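PDB 6YGA: N-alpha-acetyltransferase 35, NatC auxiliary subunit from Saccharomyces cerevisiae, which serves as the auxiliary subunit of the NatC N-terminal acetyltransferase, which acetylates the N-terminal methionine of the L-A virus Gag protein. Local coordinates for residues L86-A91 with S267-A272; F161-L166 with F179-F184; Q362-H367 with E390-L395; M468-Y473 with E604-T609. One frame throughout, in Å; residues are numbered along the deposited sequence. Where two conformers were deposited one is given.

Contact 1: residues L86-A91 with S267-A272; sequences LASVAA and SPPKGA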
# COMPACT_ATOMS: atom_id res chain seq x y z
N LEU B 86 -34.79 17.70 15.24
CA LEU B 86 -33.74 18.49 14.60
C LEU B 86 -32.36 18.09 15.11
O LEU B 86 -31.43 17.87 14.32
CB LEU B 86 -33.97 19.99 14.84
CG LEU B 86 -32.80 20.87 14.38
CD1 LEU B 86 -32.71 20.91 12.86
CD2 LEU B 86 -32.89 22.27 14.97
N ALA B 87 -32.20 17.98 16.43
CA ALA B 87 -30.92 17.58 16.99
C ALA B 87 -30.55 16.16 16.58
O ALA B 87 -29.38 15.86 16.32
CB ALA B 87 -30.94 17.71 18.51
N SER B 88 -31.54 15.26 16.51
CA SER B 88 -31.25 13.88 16.14
C SER B 88 -30.90 13.76 14.66
O SER B 88 -29.94 13.07 14.30
CB SER B 88 -32.43 12.98 16.49
OG SER B 88 -32.49 12.72 17.88
N VAL B 89 -31.66 14.42 13.79
CA VAL B 89 -31.35 14.40 12.36
C VAL B 89 -29.99 15.02 12.10
O VAL B 89 -29.19 14.51 11.31
CB VAL B 89 -32.47 15.09 11.56
CG1 VAL B 89 -31.96 15.53 10.19
CG2 VAL B 89 -33.67 14.16 11.41
N ALA B 90 -29.68 16.13 12.79
CA ALA B 90 -28.37 16.75 12.63
C ALA B 90 -27.27 15.83 13.14
O ALA B 90 -26.19 15.77 12.55
CB ALA B 90 -28.33 18.09 13.36
N ALA B 91 -27.52 15.12 14.24
CA ALA B 91 -26.51 14.19 14.76
C ALA B 91 -26.33 12.99 13.84
O ALA B 91 -25.21 12.49 13.67
CB ALA B 91 -26.88 13.74 16.17
N SER B 267 -25.87 13.58 19.98
CA SER B 267 -26.13 12.18 20.29
C SER B 267 -27.11 11.61 19.27
O SER B 267 -28.31 11.91 19.33
CB SER B 267 -26.68 12.03 21.71
OG SER B 267 -25.67 12.25 22.67
N PRO B 268 -26.63 10.81 18.31
CA PRO B 268 -27.56 10.15 17.41
C PRO B 268 -28.45 9.19 18.17
O PRO B 268 -28.08 8.70 19.26
CB PRO B 268 -26.63 9.40 16.44
CG PRO B 268 -25.32 10.10 16.54
CD PRO B 268 -25.23 10.56 17.96
N PRO B 269 -29.63 8.88 17.65
CA PRO B 269 -30.47 7.85 18.28
C PRO B 269 -29.72 6.54 18.39
O PRO B 269 -29.02 6.12 17.47
CB PRO B 269 -31.67 7.74 17.34
CG PRO B 269 -31.72 9.05 16.64
CD PRO B 269 -30.29 9.48 16.48
N LYS B 270 -29.86 5.90 19.55
CA LYS B 270 -29.16 4.65 19.81
C LYS B 270 -29.62 3.57 18.83
O LYS B 270 -30.82 3.37 18.61
CB LYS B 270 -29.41 4.20 21.25
CG LYS B 270 -28.69 5.05 22.28
CD LYS B 270 -28.76 4.43 23.66
CE LYS B 270 -28.00 5.24 24.69
NZ LYS B 270 -28.10 4.65 26.05
N GLY B 271 -28.65 2.89 18.22
CA GLY B 271 -28.93 1.89 17.22
C GLY B 271 -28.97 2.41 15.80
O GLY B 271 -29.16 1.61 14.87
N ALA B 272 -28.82 3.72 15.60
CA ALA B 272 -28.77 4.27 14.25
C ALA B 272 -27.55 3.76 13.50
O ALA B 272 -27.62 3.49 12.29
CB ALA B 272 -28.77 5.80 14.30
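Two short side chains one turn apart on a helix, S88 and A91, receive two consecutive prolines from a distant part of the chain. The dense part lies at A91. Its methyl points toward the loop and presses against the peptide link into P268, with A91 CB 3.6 Å from P268 N and 3.8 Å from S267 C. The pyrrolidine ring follows: A91 CB also meets P268 CG at 4.0 Å, while the same CG lies 3.7 Å from A91 O. With only a methyl at this position, the two backbones can close to 4.9 Å between A91 CA and P268 CA. In this way the loop between helices 245-260 and 276-280 packs on the first turns of helix 85-104, whose V89 side meets helices 142-167 and 215-231. A few ångströms away the fit relaxes. S88 CB and OG both rest against CG and CD of P269 at van der Waals distance, OG 3.9 Å from P269 CG. That oxygen stands anti to the carbonyl carbon and turns back along the helix to a weak hydrogen bond with P84 O, so a small hydroxyl suits the place. Beyond the prolines the loop folds into a type II beta turn from P269 to A272, closed by A272 N to P269 O at 3.0 Å. Its third position is G271, whose phi of 90° favours glycine. F76 and Y82 touch P269 as well, and L266 touches A91. On the solvent side, S267 is exposed and directs its CB away from the helix.

Contact 2: residues F161-L166 with F179-F184; sequences FVQKLL and FNNMGF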
# COMPACT_ATOMS: atom_id res chain seq x y z
N PHE B 161 -20.05 6.90 -6.99
CA PHE B 161 -19.00 7.54 -7.77
C PHE B 161 -17.64 6.97 -7.42
O PHE B 161 -16.78 6.80 -8.30
CB PHE B 161 -19.04 9.05 -7.55
CG PHE B 161 -17.85 9.78 -8.12
CD1 PHE B 161 -17.60 9.76 -9.48
CD2 PHE B 161 -16.99 10.48 -7.29
CE1 PHE B 161 -16.50 10.43 -10.01
CE2 PHE B 161 -15.89 11.14 -7.81
CZ PHE B 161 -15.65 11.12 -9.17
N VAL B 162 -17.41 6.67 -6.14
CA VAL B 162 -16.17 6.03 -5.73
C VAL B 162 -16.03 4.67 -6.41
O VAL B 162 -14.93 4.26 -6.81
CB VAL B 162 -16.11 5.92 -4.20
CG1 VAL B 162 -14.90 5.12 -3.75
CG2 VAL B 162 -16.10 7.31 -3.58
N GLN B 163 -17.15 3.95 -6.56
CA GLN B 163 -17.11 2.67 -7.26
C GLN B 163 -16.64 2.83 -8.70
O GLN B 163 -15.87 2.01 -9.20
CB GLN B 163 -18.49 2.01 -7.21
CG GLN B 163 -18.49 0.54 -7.59
CD GLN B 163 -19.89 -0.03 -7.63
OE1 GLN B 163 -20.83 0.63 -8.08
NE2 GLN B 163 -20.04 -1.26 -7.16
N LYS B 164 -17.10 3.88 -9.38
CA LYS B 164 -16.64 4.14 -10.74
C LYS B 164 -15.15 4.45 -10.76
O LYS B 164 -14.44 4.02 -11.67
CB LYS B 164 -17.44 5.28 -11.36
CG LYS B 164 -18.94 5.08 -11.39
CD LYS B 164 -19.62 6.12 -12.26
CE LYS B 164 -21.13 5.97 -12.23
NZ LYS B 164 -21.78 6.80 -13.29
N LEU B 165 -14.68 5.21 -9.77
CA LEU B 165 -13.26 5.54 -9.70
C LEU B 165 -12.41 4.28 -9.54
O LEU B 165 -11.37 4.14 -10.20
CB LEU B 165 -13.00 6.50 -8.54
CG LEU B 165 -13.58 7.91 -8.64
CD1 LEU B 165 -13.25 8.72 -7.40
CD2 LEU B 165 -13.04 8.60 -9.88
N LEU B 166 -12.84 3.36 -8.67
CA LEU B 166 -12.08 2.13 -8.46
C LEU B 166 -12.15 1.21 -9.67
O LEU B 166 -11.22 0.42 -9.89
CB LEU B 166 -12.60 1.40 -7.22
CG LEU B 166 -12.23 2.04 -5.88
CD1 LEU B 166 -12.81 1.24 -4.73
CD2 LEU B 166 -10.72 2.16 -5.75
N PHE B 179 -13.72 -1.22 -0.67
CA PHE B 179 -15.06 -1.16 -1.25
C PHE B 179 -15.74 -2.53 -1.17
O PHE B 179 -16.04 -3.17 -2.16
CB PHE B 179 -15.01 -0.65 -2.69
CG PHE B 179 -16.28 0.01 -3.12
CD1 PHE B 179 -16.46 1.37 -2.92
CD2 PHE B 179 -17.30 -0.72 -3.70
CE1 PHE B 179 -17.64 1.99 -3.30
CE2 PHE B 179 -18.47 -0.11 -4.09
CZ PHE B 179 -18.64 1.25 -3.89
N ASN B 180 -15.97 -2.98 0.06
CA ASN B 180 -16.82 -4.14 0.30
C ASN B 180 -18.23 -3.61 0.53
O ASN B 180 -18.61 -3.27 1.65
CB ASN B 180 -16.32 -4.95 1.49
CG ASN B 180 -17.22 -6.14 1.81
OD1 ASN B 180 -18.03 -6.56 0.99
ND2 ASN B 180 -17.06 -6.68 3.01
N ASN B 181 -19.00 -3.52 -0.55
CA ASN B 181 -20.38 -3.04 -0.49
C ASN B 181 -21.39 -4.15 -0.22
O ASN B 181 -22.59 -3.92 -0.36
CB ASN B 181 -20.75 -2.29 -1.78
CG ASN B 181 -20.74 -3.19 -3.00
OD1 ASN B 181 -20.08 -4.23 -3.01
ND2 ASN B 181 -21.46 -2.78 -4.04
N MSE B 182 -20.92 -5.34 0.15
CA MSE B 182 -21.79 -6.45 0.56
C MSE B 182 -22.86 -6.82 -0.47
O MSE B 182 -24.02 -7.02 -0.13
CB MSE B 182 -22.45 -6.13 1.90
CG MSE B 182 -21.45 -5.98 3.02
SE MSE B 182 -22.24 -5.33 4.67
CE MSE B 182 -21.95 -6.90 5.78
N GLY B 183 -22.45 -6.90 -1.74
CA GLY B 183 -23.35 -7.35 -2.78
C GLY B 183 -24.38 -6.35 -3.25
O GLY B 183 -25.37 -6.74 -3.87
N PHE B 184 -24.19 -5.06 -2.98
CA PHE B 184 -25.13 -4.04 -3.42
C PHE B 184 -24.88 -3.69 -4.88
O PHE B 184 -23.77 -3.30 -5.26
CB PHE B 184 -25.02 -2.79 -2.54
CG PHE B 184 -25.93 -2.81 -1.35
CD1 PHE B 184 -27.31 -2.83 -1.51
CD2 PHE B 184 -25.41 -2.80 -0.06
CE1 PHE B 184 -28.15 -2.85 -0.41
CE2 PHE B 184 -26.25 -2.82 1.04
CZ PHE B 184 -27.61 -2.84 0.86
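The ring of F179 meets the helix with one face under Q163: Q163 CA stands 3.9 Å above its plane, displaced toward the rim. Q163 CB comes down nearest, 3.4 Å from F179 CZ, and the extended chain runs across the ring so that CG and NE2 lie 3.6 Å from F179 CE2. The carboxamide plane is tilted 34° from the ring. With CG anti to the backbone N, Q163 can lay its methylenes over the ring while its amide stays at the exposed surface. V162 CG1 and L166 CD1 approach the phenyl group obliquely, V162 at F179 CD1 (4.1 Å) and L166 at F179 CB (3.5 Å). Three residues of one helical surface thus hold the ring, an apolar pair and a glutamine; W103 of helix 85-104 also touches F179 and V162. Past F179 the loop turns away from the helix. N180 OD1 accepts from the backbone N of M182, which is a selenomethionine, at 3.2 Å, and the chain reverses with M182 and G183 both at positive phi. What results is a loop folded back on helix 142-167, shaped by an Asx turn at N180 and a type I' beta turn from N181 to F184.

Contact 3: residues Q362-H367 with E390-L395; sequences QFYLLH and ESSNML. With EDO (1,2-ethanediol), chain C; EDO (1,2-ethanediol), chain D.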
# COMPACT_ATOMS: atom_id res chain seq x y z
N GLN B 362 2.48 12.02 -29.37
CA GLN B 362 2.86 13.43 -29.33
C GLN B 362 3.39 13.81 -27.95
O GLN B 362 4.38 14.54 -27.83
CB GLN B 362 1.67 14.31 -29.70
CG GLN B 362 1.28 14.26 -31.17
CD GLN B 362 0.06 15.10 -31.46
OE1 GLN B 362 -0.58 15.63 -30.55
NE2 GLN B 362 -0.27 15.23 -32.74
N PHE B 363 2.73 13.33 -26.90
CA PHE B 363 3.16 13.62 -25.53
C PHE B 363 4.54 13.02 -25.26
O PHE B 363 5.38 13.66 -24.61
CB PHE B 363 2.13 13.07 -24.55
CG PHE B 363 2.39 13.42 -23.12
CD1 PHE B 363 2.31 14.73 -22.69
CD2 PHE B 363 2.68 12.43 -22.20
CE1 PHE B 363 2.53 15.05 -21.36
CE2 PHE B 363 2.90 12.74 -20.87
CZ PHE B 363 2.83 14.05 -20.46
N TYR B 364 4.80 11.81 -25.76
CA TYR B 364 6.10 11.19 -25.57
C TYR B 364 7.19 11.94 -26.33
O TYR B 364 8.27 12.19 -25.80
CB TYR B 364 6.05 9.72 -26.01
CG TYR B 364 7.41 9.10 -26.23
CD1 TYR B 364 8.15 8.61 -25.16
CD2 TYR B 364 7.95 8.99 -27.51
CE1 TYR B 364 9.39 8.04 -25.36
CE2 TYR B 364 9.19 8.41 -27.72
CZ TYR B 364 9.91 7.94 -26.64
OH TYR B 364 11.14 7.37 -26.84
N LEU B 365 6.91 12.29 -27.59
CA LEU B 365 7.91 13.00 -28.39
C LEU B 365 8.23 14.37 -27.81
O LEU B 365 9.34 14.88 -28.02
CB LEU B 365 7.43 13.12 -29.83
CG LEU B 365 7.31 11.80 -30.60
CD1 LEU B 365 6.72 12.05 -31.97
CD2 LEU B 365 8.66 11.12 -30.71
N LEU B 366 7.29 14.97 -27.08
CA LEU B 366 7.59 16.24 -26.40
C LEU B 366 8.64 16.05 -25.33
O LEU B 366 9.52 16.91 -25.15
CB LEU B 366 6.31 16.83 -25.81
CG LEU B 366 5.51 17.78 -26.69
CD1 LEU B 366 4.19 18.12 -26.04
CD2 LEU B 366 6.31 19.05 -26.97
N HIS B 367 8.59 14.94 -24.59
CA HIS B 367 9.61 14.68 -23.58
C HIS B 367 10.98 14.52 -24.22
O HIS B 367 11.97 15.07 -23.74
CB HIS B 367 9.25 13.43 -22.77
CG HIS B 367 8.09 13.63 -21.84
ND1 HIS B 367 6.80 13.78 -22.29
CD2 HIS B 367 8.03 13.70 -20.49
CE1 HIS B 367 5.99 13.94 -21.26
NE2 HIS B 367 6.71 13.89 -20.15
N GLU B 390 5.25 1.69 -27.86
CA GLU B 390 5.61 1.05 -26.60
C GLU B 390 6.24 2.05 -25.64
O GLU B 390 5.93 2.03 -24.44
CB GLU B 390 6.58 -0.11 -26.87
CG GLU B 390 7.14 -0.79 -25.62
CD GLU B 390 6.24 -1.89 -25.10
OE1 GLU B 390 5.00 -1.78 -25.23
OE2 GLU B 390 6.78 -2.88 -24.55
N SER B 391 7.10 2.94 -26.14
CA SER B 391 7.72 3.93 -25.26
C SER B 391 6.68 4.88 -24.69
O SER B 391 6.76 5.26 -23.52
CB SER B 391 8.80 4.69 -26.02
OG SER B 391 9.80 3.82 -26.51
N SER B 392 5.68 5.26 -25.50
CA SER B 392 4.64 6.17 -25.02
C SER B 392 3.81 5.53 -23.93
O SER B 392 3.47 6.18 -22.93
CB SER B 392 3.75 6.61 -26.18
OG SER B 392 4.52 7.18 -27.22
N ASN B 393 3.46 4.25 -24.09
CA ASN B 393 2.74 3.54 -23.04
C ASN B 393 3.60 3.42 -21.79
O ASN B 393 3.09 3.54 -20.67
CB ASN B 393 2.31 2.16 -23.55
CG ASN B 393 1.27 2.24 -24.65
OD1 ASN B 393 0.48 3.18 -24.69
ND2 ASN B 393 1.26 1.25 -25.53
N MSE B 394 4.90 3.19 -21.95
CA MSE B 394 5.81 3.08 -20.82
C MSE B 394 5.84 4.38 -20.03
O MSE B 394 5.88 4.38 -18.79
CB MSE B 394 7.22 2.73 -21.30
CG MSE B 394 8.10 2.07 -20.25
SE MSE B 394 7.40 0.33 -19.72
CE MSE B 394 7.42 0.59 -17.79
N LEU B 395 5.82 5.50 -20.76
CA LEU B 395 5.87 6.80 -20.11
C LEU B 395 4.58 7.09 -19.35
O LEU B 395 4.61 7.65 -18.25
CB LEU B 395 6.15 7.89 -21.14
CG LEU B 395 6.20 9.34 -20.64
CD1 LEU B 395 7.31 9.52 -19.61
CD2 LEU B 395 6.39 10.29 -21.82
C1 EDO C . 6.85 16.68 -29.99
O1 EDO C . 5.43 16.85 -30.06
C2 EDO C . 7.54 17.33 -31.18
O2 EDO C . 8.88 16.84 -31.26
C1 EDO D . 11.37 15.39 -20.02
O1 EDO D . 12.54 15.49 -20.85
C2 EDO D . 11.51 14.19 -19.08
O2 EDO D . 11.63 12.98 -19.85
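Y364 holds CG anti to the backbone N (chi1 163°), which throws its ring across to helix 386-402, while L395 with the same anti torsion reaches back; H367 turns CG beside its own backbone N and so offers L395 a ring face. The contact belongs to the largely helical region assigned to the NAA35-like TPR-repeat family, but these two segments cross at 82°, far from the antiparallel packing inside a canonical TPR hairpin, with axes 9.1 Å apart. Small serines make that approach possible. S392 OG lies only 3.2 Å from Y364 CB, and S391 puts CB over one face of the tyrosine ring, 3.5 Å from Y364 CE1. Both buried hydroxyls serve their own helix, S391 OG bonding to L387 O and S392 OG to I388 O. W438 meets Y364 edge to face. H367 ND1 donates to F363 O at 2.7 Å, in the ring plane, and NE2 is hydrogen-bonded to Y399 OH; the two bonds fix the rotation of the ring and keep its face to the leucine. A 1,2-ethanediol (chain D), probably from the crystallisation liquor, donates through O1 to H367 O, with O2 at the imidazole edge; that of chain C bonds weakly to Q362 O. L395 CD2 touches F363 obliquely, the edge of Y364 and the face of H367, a CH-pi contact 3.6 Å from the imidazole centroid and 13° off the normal.

Contact 4: residues M468-Y473 with E604-T609; sequences MFWYVY and EVFQQT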
# COMPACT_ATOMS: atom_id res chain seq x y z
N MSE B 468 24.13 0.56 -0.40
CA MSE B 468 23.13 1.30 -1.17
C MSE B 468 23.59 2.72 -1.50
O MSE B 468 23.46 3.17 -2.64
CB MSE B 468 21.81 1.35 -0.42
CG MSE B 468 21.18 -0.02 -0.20
SE MSE B 468 21.04 -1.06 -1.85
CE MSE B 468 20.04 0.21 -2.94
N PHE B 469 24.12 3.43 -0.51
CA PHE B 469 24.56 4.80 -0.75
C PHE B 469 25.72 4.85 -1.73
O PHE B 469 25.78 5.75 -2.58
CB PHE B 469 24.93 5.48 0.57
CG PHE B 469 23.76 6.06 1.30
CD1 PHE B 469 22.82 6.82 0.62
CD2 PHE B 469 23.58 5.84 2.65
CE1 PHE B 469 21.73 7.36 1.29
CE2 PHE B 469 22.50 6.37 3.33
CZ PHE B 469 21.57 7.13 2.65
N TRP B 470 26.64 3.89 -1.66
CA TRP B 470 27.73 3.90 -2.63
C TRP B 470 27.25 3.47 -4.00
O TRP B 470 27.75 3.97 -5.02
CB TRP B 470 28.88 3.00 -2.17
CG TRP B 470 30.00 3.01 -3.15
CD1 TRP B 470 30.98 3.95 -3.27
CD2 TRP B 470 30.25 2.05 -4.18
NE1 TRP B 470 31.83 3.63 -4.30
CE2 TRP B 470 31.40 2.46 -4.88
CE3 TRP B 470 29.61 0.87 -4.58
CZ2 TRP B 470 31.92 1.75 -5.95
CZ3 TRP B 470 30.13 0.16 -5.65
CH2 TRP B 470 31.28 0.60 -6.32
N TYR B 471 26.29 2.54 -4.06
CA TYR B 471 25.74 2.15 -5.35
C TYR B 471 25.02 3.31 -6.01
O TYR B 471 25.11 3.50 -7.23
CB TYR B 471 24.81 0.95 -5.19
CG TYR B 471 24.17 0.50 -6.48
CD1 TYR B 471 24.94 0.01 -7.52
CD2 TYR B 471 22.79 0.55 -6.65
CE1 TYR B 471 24.36 -0.40 -8.71
CE2 TYR B 471 22.20 0.14 -7.82
CZ TYR B 471 22.99 -0.33 -8.85
OH TYR B 471 22.40 -0.75 -10.02
N VAL B 472 24.31 4.13 -5.22
CA VAL B 472 23.61 5.28 -5.80
C VAL B 472 24.61 6.36 -6.20
O VAL B 472 24.44 7.03 -7.22
CB VAL B 472 22.55 5.80 -4.81
CG1 VAL B 472 21.89 7.06 -5.36
CG2 VAL B 472 21.51 4.73 -4.57
N TYR B 473 25.67 6.54 -5.40
CA TYR B 473 26.77 7.39 -5.83
C TYR B 473 27.34 6.90 -7.16
O TYR B 473 27.55 7.69 -8.09
CB TYR B 473 27.85 7.41 -4.75
CG TYR B 473 29.14 8.07 -5.18
CD1 TYR B 473 29.27 9.45 -5.14
CD2 TYR B 473 30.22 7.32 -5.61
CE1 TYR B 473 30.45 10.07 -5.53
CE2 TYR B 473 31.40 7.93 -6.01
CZ TYR B 473 31.51 9.30 -5.96
OH TYR B 473 32.68 9.91 -6.35
N GLU B 604 33.07 -8.30 -5.09
CA GLU B 604 34.44 -7.95 -4.72
C GLU B 604 34.70 -6.46 -4.85
O GLU B 604 35.50 -5.90 -4.08
CB GLU B 604 35.43 -8.74 -5.58
CG GLU B 604 35.48 -10.24 -5.29
CD GLU B 604 34.37 -11.02 -5.98
OE1 GLU B 604 33.56 -10.40 -6.70
OE2 GLU B 604 34.33 -12.26 -5.82
N VAL B 605 34.05 -5.78 -5.80
CA VAL B 605 34.25 -4.34 -5.95
C VAL B 605 33.65 -3.59 -4.77
O VAL B 605 34.24 -2.62 -4.28
CB VAL B 605 33.66 -3.87 -7.29
CG1 VAL B 605 33.85 -2.36 -7.46
CG2 VAL B 605 34.30 -4.62 -8.45
N PHE B 606 32.48 -4.02 -4.30
CA PHE B 606 31.88 -3.42 -3.11
C PHE B 606 32.83 -3.53 -1.92
O PHE B 606 32.99 -2.57 -1.15
CB PHE B 606 30.55 -4.09 -2.78
CG PHE B 606 29.37 -3.55 -3.56
CD1 PHE B 606 29.04 -4.07 -4.80
CD2 PHE B 606 28.57 -2.54 -3.02
CE1 PHE B 606 27.94 -3.58 -5.50
CE2 PHE B 606 27.48 -2.05 -3.72
CZ PHE B 606 27.16 -2.57 -4.96
N GLN B 607 33.45 -4.69 -1.74
CA GLN B 607 34.33 -4.90 -0.59
C GLN B 607 35.59 -4.05 -0.70
O GLN B 607 36.01 -3.41 0.27
CB GLN B 607 34.69 -6.38 -0.46
CG GLN B 607 33.49 -7.31 -0.49
CD GLN B 607 32.46 -6.96 0.56
OE1 GLN B 607 32.78 -6.75 1.72
NE2 GLN B 607 31.20 -6.90 0.14
N GLN B 608 36.20 -4.03 -1.89
CA GLN B 608 37.45 -3.29 -2.05
C GLN B 608 37.23 -1.79 -1.90
O GLN B 608 38.05 -1.10 -1.28
CB GLN B 608 38.07 -3.61 -3.42
CG GLN B 608 39.38 -2.89 -3.69
CD GLN B 608 40.46 -3.26 -2.69
OE1 GLN B 608 40.50 -4.39 -2.19
NE2 GLN B 608 41.34 -2.31 -2.40
N THR B 609 36.13 -1.27 -2.44
CA THR B 609 35.84 0.15 -2.32
C THR B 609 35.75 0.58 -0.86
O THR B 609 36.27 1.63 -0.48
CB THR B 609 34.55 0.49 -3.07
OG1 THR B 609 34.71 0.18 -4.46
CG2 THR B 609 34.22 1.96 -2.92
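Short helix 603-613 crosses long helix 465-506 almost at right angles, within the TPR-repeat family region, the segment axes making 102° and staying 11.4 Å apart at their closest. Even the nearest backbone pair, W470 CA and F606 CA, is 8.4 Å apart, so the large aromatic side chains, W470 above all, fill the gap. The CG of W470 is anti to the backbone N, which sends the indole straight out toward the other helix. There the six-membered ring turns its edge to the face of F606 in a T-shaped pair, centroids 5.1 Å apart and planes at 72°. W470 CZ3 stands over the centre of the phenyl ring, 3.9 Å above its plane. The edge of F606 in turn faces Y471 CB, and V605 CG1 approaches the indole obliquely, 4.1 Å from W470 CH2. W470 and T609 reach toward each other, and T609 CG2 comes down over one face of the indole, 3.2 Å from W470 NE1. The branched threonine suits this place because it splits its two tips between tasks. CG2 goes to the indole, while OG1 donates to V605 O at 2.8 Å, an oxygen that also accepts T609 N. H585, edge to face, and F589 add further rings around F606 and make an aromatic cluster; V556 of helix 511-564 touches W470. With the threonine hydroxyl spent inside its own helix, the two segments cohere through dispersion and the electrostatics of aromatic edge against aromatic face.

From the N terminus, contact 1 joins the start of helix 85-104 to the loop ahead of helix 276-280 and so closes a long, largely helical loop. Contact 2 is nested inside it, closing a short loop that runs from the last turns of helix 142-167 into the segment after it; their centres are about 26 Å apart, and their nearest atoms, about 13 Å apart, do not touch. The chain then enters the TPR-like family region, where contact 3 ties the neighbouring helices 360-372 and 386-402, and contact 4 later brings helix 603-613 back to helix 465-506 across the 130 residues between its segments. These two follow in series, centres about 34 Å apart. None of the four crosses another.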